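Local coordinates for biotin transporter BioY (Lactococcus lactis subsp. cremoris, PDB 4DVE), which binds biotin within the membrane as the S component of an ECF-type ABC transporter and probably works with the energy-coupling complex to import it, at residues Phe95-Trp106 against Val143-Gln154. Sequence-based numbering, arbitrary orientation.
Sequences FLGPSGGYRIAW and VDFVGAIWLSFQ. With BTN (biotin), chain D.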
loop_
_atom_site.group_PDB
_atom_site.type_symbol
_atom_site.label_atom_id
_atom_site.label_comp_id
_atom_site.label_asym_id
_atom_site.label_seq_id
_atom_site.Cartn_x
_atom_site.Cartn_y
_atom_site.Cartn_z
ATOM N N PHE A 95 13.260 -6.864 -7.474
ATOM C CA PHE A 95 12.248 -5.996 -8.074
ATOM C C PHE A 95 12.007 -6.275 -9.550
ATOM O O PHE A 95 11.024 -5.790 -10.111
ATOM C CB PHE A 95 12.617 -4.507 -7.913
ATOM C CG PHE A 95 12.277 -3.941 -6.555
ATOM C CD1 PHE A 95 13.058 -4.252 -5.443
ATOM C CD2 PHE A 95 11.167 -3.119 -6.391
ATOM C CE1 PHE A 95 12.734 -3.727 -4.185
ATOM C CE2 PHE A 95 10.830 -2.608 -5.144
ATOM C CZ PHE A 95 11.618 -2.911 -4.044
ATOM N N LEU A 96 12.908 -7.008 -10.191
ATOM C CA LEU A 96 12.686 -7.453 -11.561
ATOM C C LEU A 96 12.012 -8.817 -11.596
ATOM O O LEU A 96 11.796 -9.358 -12.674
ATOM C CB LEU A 96 14.012 -7.535 -12.346
ATOM C CG LEU A 96 14.692 -6.205 -12.653
ATOM C CD1 LEU A 96 16.000 -6.431 -13.416
ATOM C CD2 LEU A 96 13.736 -5.302 -13.423
ATOM N N GLY A 97 11.714 -9.387 -10.430
ATOM C CA GLY A 97 11.131 -10.718 -10.365
ATOM C C GLY A 97 9.610 -10.703 -10.565
ATOM O O GLY A 97 9.018 -9.679 -10.934
ATOM N N PRO A 98 8.970 -11.838 -10.268
ATOM C CA PRO A 98 7.531 -12.023 -10.576
ATOM C C PRO A 98 6.596 -11.032 -9.876
ATOM O O PRO A 98 5.568 -10.679 -10.444
ATOM C CB PRO A 98 7.232 -13.452 -10.139
ATOM C CG PRO A 98 8.551 -14.070 -9.760
ATOM C CD PRO A 98 9.635 -13.050 -9.749
ATOM N N SER A 99 6.965 -10.573 -8.671
ATOM C CA SER A 99 6.131 -9.686 -7.897
ATOM C C SER A 99 6.534 -8.199 -8.042
ATOM O O SER A 99 5.998 -7.338 -7.338
ATOM C CB SER A 99 6.151 -10.123 -6.426
ATOM O OG SER A 99 7.391 -9.768 -5.791
ATOM N N GLY A 100 7.431 -7.899 -8.985
ATOM C CA GLY A 100 7.929 -6.525 -9.181
ATOM C C GLY A 100 6.853 -5.488 -9.472
ATOM O O GLY A 100 6.896 -4.359 -8.965
ATOM N N GLY A 101 5.880 -5.876 -10.283
ATOM C CA GLY A 101 4.798 -4.996 -10.686
ATOM C C GLY A 101 3.957 -4.504 -9.524
ATOM O O GLY A 101 3.607 -3.320 -9.472
ATOM N N TYR A 102 3.631 -5.406 -8.595
ATOM C CA TYR A 102 2.847 -5.034 -7.438
ATOM C C TYR A 102 3.605 -3.968 -6.627
ATOM O O TYR A 102 3.035 -2.962 -6.196
ATOM C CB TYR A 102 2.556 -6.235 -6.540
ATOM C CG TYR A 102 1.850 -7.387 -7.218
ATOM C CD1 TYR A 102 0.443 -7.434 -7.323
ATOM C CD2 TYR A 102 2.595 -8.443 -7.771
ATOM C CE1 TYR A 102 -0.191 -8.520 -7.926
ATOM C CE2 TYR A 102 1.970 -9.521 -8.381
ATOM C CZ TYR A 102 0.585 -9.559 -8.473
ATOM O OH TYR A 102 0.002 -10.648 -9.111
ATOM N N ARG A 103 4.899 -4.196 -6.467
ATOM C CA ARG A 103 5.791 -3.313 -5.689
ATOM C C ARG A 103 5.950 -1.911 -6.264
ATOM O O ARG A 103 5.941 -0.926 -5.520
ATOM C CB ARG A 103 7.149 -3.992 -5.518
ATOM C CG ARG A 103 7.034 -5.030 -4.429
ATOM C CD ARG A 103 7.734 -6.313 -4.707
ATOM N NE ARG A 103 9.144 -6.173 -4.769
ATOM C CZ ARG A 103 9.991 -7.185 -4.831
ATOM N NH1 ARG A 103 11.285 -6.923 -4.845
ATOM N NH2 ARG A 103 9.566 -8.436 -4.842
ATOM N N ILE A 104 6.062 -1.819 -7.577
ATOM C CA ILE A 104 6.138 -0.543 -8.245
ATOM C C ILE A 104 4.805 0.176 -8.120
ATOM O O ILE A 104 4.782 1.371 -7.863
ATOM C CB ILE A 104 6.538 -0.700 -9.731
ATOM C CG1 ILE A 104 7.964 -1.249 -9.824
ATOM C CG2 ILE A 104 6.450 0.632 -10.456
ATOM C CD1 ILE A 104 8.352 -1.758 -11.209
ATOM N N ALA A 105 3.694 -0.555 -8.267
ATOM C CA ALA A 105 2.374 0.027 -8.088
ATOM C C ALA A 105 2.217 0.586 -6.661
ATOM O O ALA A 105 1.557 1.625 -6.468
ATOM C CB ALA A 105 1.256 -0.986 -8.406
ATOM N N TRP A 106 2.830 -0.073 -5.676
ATOM C CA TRP A 106 2.757 0.390 -4.274
ATOM C C TRP A 106 3.275 1.799 -4.079
ATOM O O TRP A 106 2.733 2.531 -3.287
ATOM C CB TRP A 106 3.511 -0.511 -3.332
ATOM C CG TRP A 106 2.959 -1.881 -3.099
ATOM C CD1 TRP A 106 1.741 -2.421 -3.523
ATOM C CD2 TRP A 106 3.630 -2.958 -2.379
ATOM N NE1 TRP A 106 1.617 -3.710 -3.109
ATOM C CE2 TRP A 106 2.729 -4.098 -2.411
ATOM C CE3 TRP A 106 4.836 -3.069 -1.707
ATOM C CZ2 TRP A 106 3.045 -5.304 -1.792
ATOM C CZ3 TRP A 106 5.135 -4.274 -1.068
ATOM C CH2 TRP A 106 4.266 -5.373 -1.130
ATOM N N VAL A 143 -3.191 -1.920 -8.067
ATOM C CA VAL A 143 -2.049 -2.755 -7.680
ATOM C C VAL A 143 -2.042 -4.156 -8.324
ATOM O O VAL A 143 -1.026 -4.554 -8.943
ATOM C CB VAL A 143 -1.921 -2.839 -6.147
ATOM C CG1 VAL A 143 -0.904 -3.908 -5.703
ATOM C CG2 VAL A 143 -1.595 -1.437 -5.578
ATOM N N ASP A 144 -3.170 -4.866 -8.235
ATOM C CA ASP A 144 -3.265 -6.239 -8.708
ATOM C C ASP A 144 -3.234 -6.310 -10.253
ATOM O O ASP A 144 -2.632 -7.211 -10.820
ATOM C CB ASP A 144 -4.484 -6.978 -8.103
ATOM C CG ASP A 144 -4.413 -7.110 -6.554
ATOM O OD1 ASP A 144 -3.433 -6.629 -5.940
ATOM O OD2 ASP A 144 -5.381 -7.638 -5.925
ATOM N N PHE A 145 -3.792 -5.314 -10.914
ATOM C CA PHE A 145 -3.717 -5.195 -12.364
ATOM C C PHE A 145 -2.298 -4.951 -12.880
ATOM O O PHE A 145 -1.815 -5.686 -13.758
ATOM C CB PHE A 145 -4.658 -4.090 -12.832
ATOM C CG PHE A 145 -4.771 -4.004 -14.286
ATOM C CD1 PHE A 145 -5.443 -5.003 -14.991
ATOM C CD2 PHE A 145 -4.161 -2.983 -14.977
ATOM C CE1 PHE A 145 -5.544 -4.956 -16.372
ATOM C CE2 PHE A 145 -4.268 -2.921 -16.360
ATOM C CZ PHE A 145 -4.949 -3.911 -17.060
ATOM N N VAL A 146 -1.611 -3.944 -12.341
ATOM C CA VAL A 146 -0.204 -3.732 -12.723
ATOM C C VAL A 146 0.662 -4.973 -12.400
ATOM O O VAL A 146 1.517 -5.371 -13.198
ATOM C CB VAL A 146 0.417 -2.452 -12.081
ATOM C CG1 VAL A 146 1.890 -2.290 -12.472
ATOM C CG2 VAL A 146 -0.380 -1.198 -12.510
ATOM N N GLY A 147 0.463 -5.538 -11.219
ATOM C CA GLY A 147 1.143 -6.756 -10.804
ATOM C C GLY A 147 0.940 -7.919 -11.777
ATOM O O GLY A 147 1.912 -8.607 -12.123
ATOM N N ALA A 148 -0.311 -8.116 -12.202
ATOM C CA ALA A 148 -0.700 -9.177 -13.127
ATOM C C ALA A 148 -0.069 -8.991 -14.512
ATOM O O ALA A 148 0.395 -9.965 -15.148
ATOM C CB ALA A 148 -2.235 -9.264 -13.230
ATOM N N ILE A 149 0.004 -7.743 -14.968
ATOM C CA ILE A 149 0.624 -7.457 -16.263
ATOM C C ILE A 149 2.120 -7.712 -16.229
ATOM O O ILE A 149 2.703 -8.358 -17.135
ATOM C CB ILE A 149 0.308 -6.027 -16.723
ATOM C CG1 ILE A 149 -1.176 -5.910 -17.033
ATOM C CG2 ILE A 149 1.087 -5.627 -17.982
ATOM C CD1 ILE A 149 -1.597 -4.459 -17.135
ATOM N N TRP A 150 2.758 -7.221 -15.188
ATOM C CA TRP A 150 4.182 -7.432 -15.015
ATOM C C TRP A 150 4.522 -8.901 -14.927
ATOM O O TRP A 150 5.433 -9.376 -15.603
ATOM C CB TRP A 150 4.642 -6.731 -13.766
ATOM C CG TRP A 150 6.094 -6.899 -13.464
ATOM C CD1 TRP A 150 6.748 -8.007 -12.938
ATOM C CD2 TRP A 150 7.114 -5.877 -13.576
ATOM N NE1 TRP A 150 8.084 -7.765 -12.783
ATOM C CE2 TRP A 150 8.366 -6.493 -13.132
ATOM C CE3 TRP A 150 7.120 -4.541 -13.975
ATOM C CZ2 TRP A 150 9.561 -5.781 -13.101
ATOM C CZ3 TRP A 150 8.333 -3.835 -13.943
ATOM C CH2 TRP A 150 9.525 -4.443 -13.520
ATOM N N LEU A 151 3.766 -9.624 -14.110
ATOM C CA LEU A 151 3.914 -11.059 -13.991
ATOM C C LEU A 151 3.857 -11.788 -15.338
ATOM O O LEU A 151 4.700 -12.628 -15.623
ATOM C CB LEU A 151 2.859 -11.619 -13.041
ATOM C CG LEU A 151 2.848 -13.132 -12.853
ATOM C CD1 LEU A 151 4.148 -13.651 -12.218
ATOM C CD2 LEU A 151 1.581 -13.515 -12.092
ATOM N N SER A 152 2.848 -11.464 -16.137
ATOM C CA SER A 152 2.677 -12.025 -17.469
ATOM C C SER A 152 3.957 -11.863 -18.297
ATOM O O SER A 152 4.467 -12.819 -18.889
ATOM C CB SER A 152 1.503 -11.329 -18.173
ATOM O OG SER A 152 1.325 -11.867 -19.459
ATOM N N PHE A 153 4.490 -10.650 -18.302
ATOM C CA PHE A 153 5.711 -10.370 -19.049
ATOM C C PHE A 153 6.917 -11.040 -18.426
ATOM O O PHE A 153 7.670 -11.671 -19.116
ATOM C CB PHE A 153 5.951 -8.859 -19.215
ATOM C CG PHE A 153 5.149 -8.241 -20.329
ATOM C CD1 PHE A 153 5.573 -8.352 -21.654
ATOM C CD2 PHE A 153 3.975 -7.545 -20.066
ATOM C CE1 PHE A 153 4.831 -7.786 -22.682
ATOM C CE2 PHE A 153 3.231 -6.976 -21.090
ATOM C CZ PHE A 153 3.662 -7.095 -22.397
ATOM N N GLN A 154 7.129 -10.935 -17.126
ATOM C CA GLN A 154 8.416 -11.455 -16.619
ATOM C C GLN A 154 8.465 -12.970 -16.451
ATOM O O GLN A 154 9.530 -13.536 -16.498
ATOM C CB GLN A 154 8.948 -10.683 -15.394
ATOM C CG GLN A 154 8.573 -11.197 -14.046
ATOM C CD GLN A 154 9.255 -12.475 -13.619
ATOM O OE1 GLN A 154 10.472 -12.611 -13.594
ATOM N NE2 GLN A 154 8.457 -13.394 -13.223
HETATM C C11 BTN D . 7.005 -9.111 -2.516
HETATM O O11 BTN D . 7.214 -9.079 -1.282
HETATM O O12 BTN D . 7.864 -9.579 -3.276
HETATM C C10 BTN D . 5.700 -8.559 -3.120
HETATM C C9 BTN D . 4.535 -9.550 -3.056
HETATM C C8 BTN D . 3.280 -8.957 -3.739
HETATM C C7 BTN D . 2.028 -9.789 -3.421
HETATM C C2 BTN D . 0.767 -9.218 -4.045
HETATM S S1 BTN D . 0.329 -7.643 -3.289
HETATM C C6 BTN D . -1.328 -7.763 -3.925
HETATM C C5 BTN D . -1.732 -9.259 -3.917
HETATM N N1 BTN D . -2.370 -9.613 -2.675
HETATM C C3 BTN D . -1.662 -10.478 -1.954
HETATM O O3 BTN D . -1.992 -10.942 -0.862
HETATM N N2 BTN D . -0.539 -10.769 -2.634
HETATM C C4 BTN D . -0.460 -10.109 -3.912
HETATM O O HOH W 1 4.306 -8.293 -10.709
#
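Trp150 donates a hydrogen bond from NE1 to Gly97 O at 2.8 Å, bent to 139° at the hydrogen. Gly100 N reaches the same oxygen from the opposite face of its plane. A water bridges the segments, donating to Pro98 O and Gly147 O and accepting weakly from Gly101 N.

Two CH-pi contacts form. Gly147 CA lies 3.4 Å from the Tyr102 ring centroid, and biotin C2 covers the other face. Gly100 CA sits over the five-membered ring of Trp150, swung there with CG anti to the backbone N (chi1 179°). Gly101 N also lies over that indole face. A CB on Gly101 or Gly147 would clash; the two glycines probably allow the segment axes to approach to 7.0 Å. A leucine in place of Trp150 would probably leave Gly97 O without its indole donor and open a gap beside Gly100 and Gly101.

Among apolar contacts, Ile104 CD1 meets Trp150 CZ3 at 3.4 Å, and Val143 CG1 touches the Trp106 ring edge.

Ser99 OG donates to biotin O12, and Arg103 NH2 adds a weak bond. With Tyr102, Trp106 and Asp144 they line the biotin pocket.

The contact joins helices 100-119 and 128-155, whose segments here run roughly antiparallel (144°). Helix 52-80 packs on Trp106, helix 159-165 on Leu151, and Asn166 bonds Tyr102 OH.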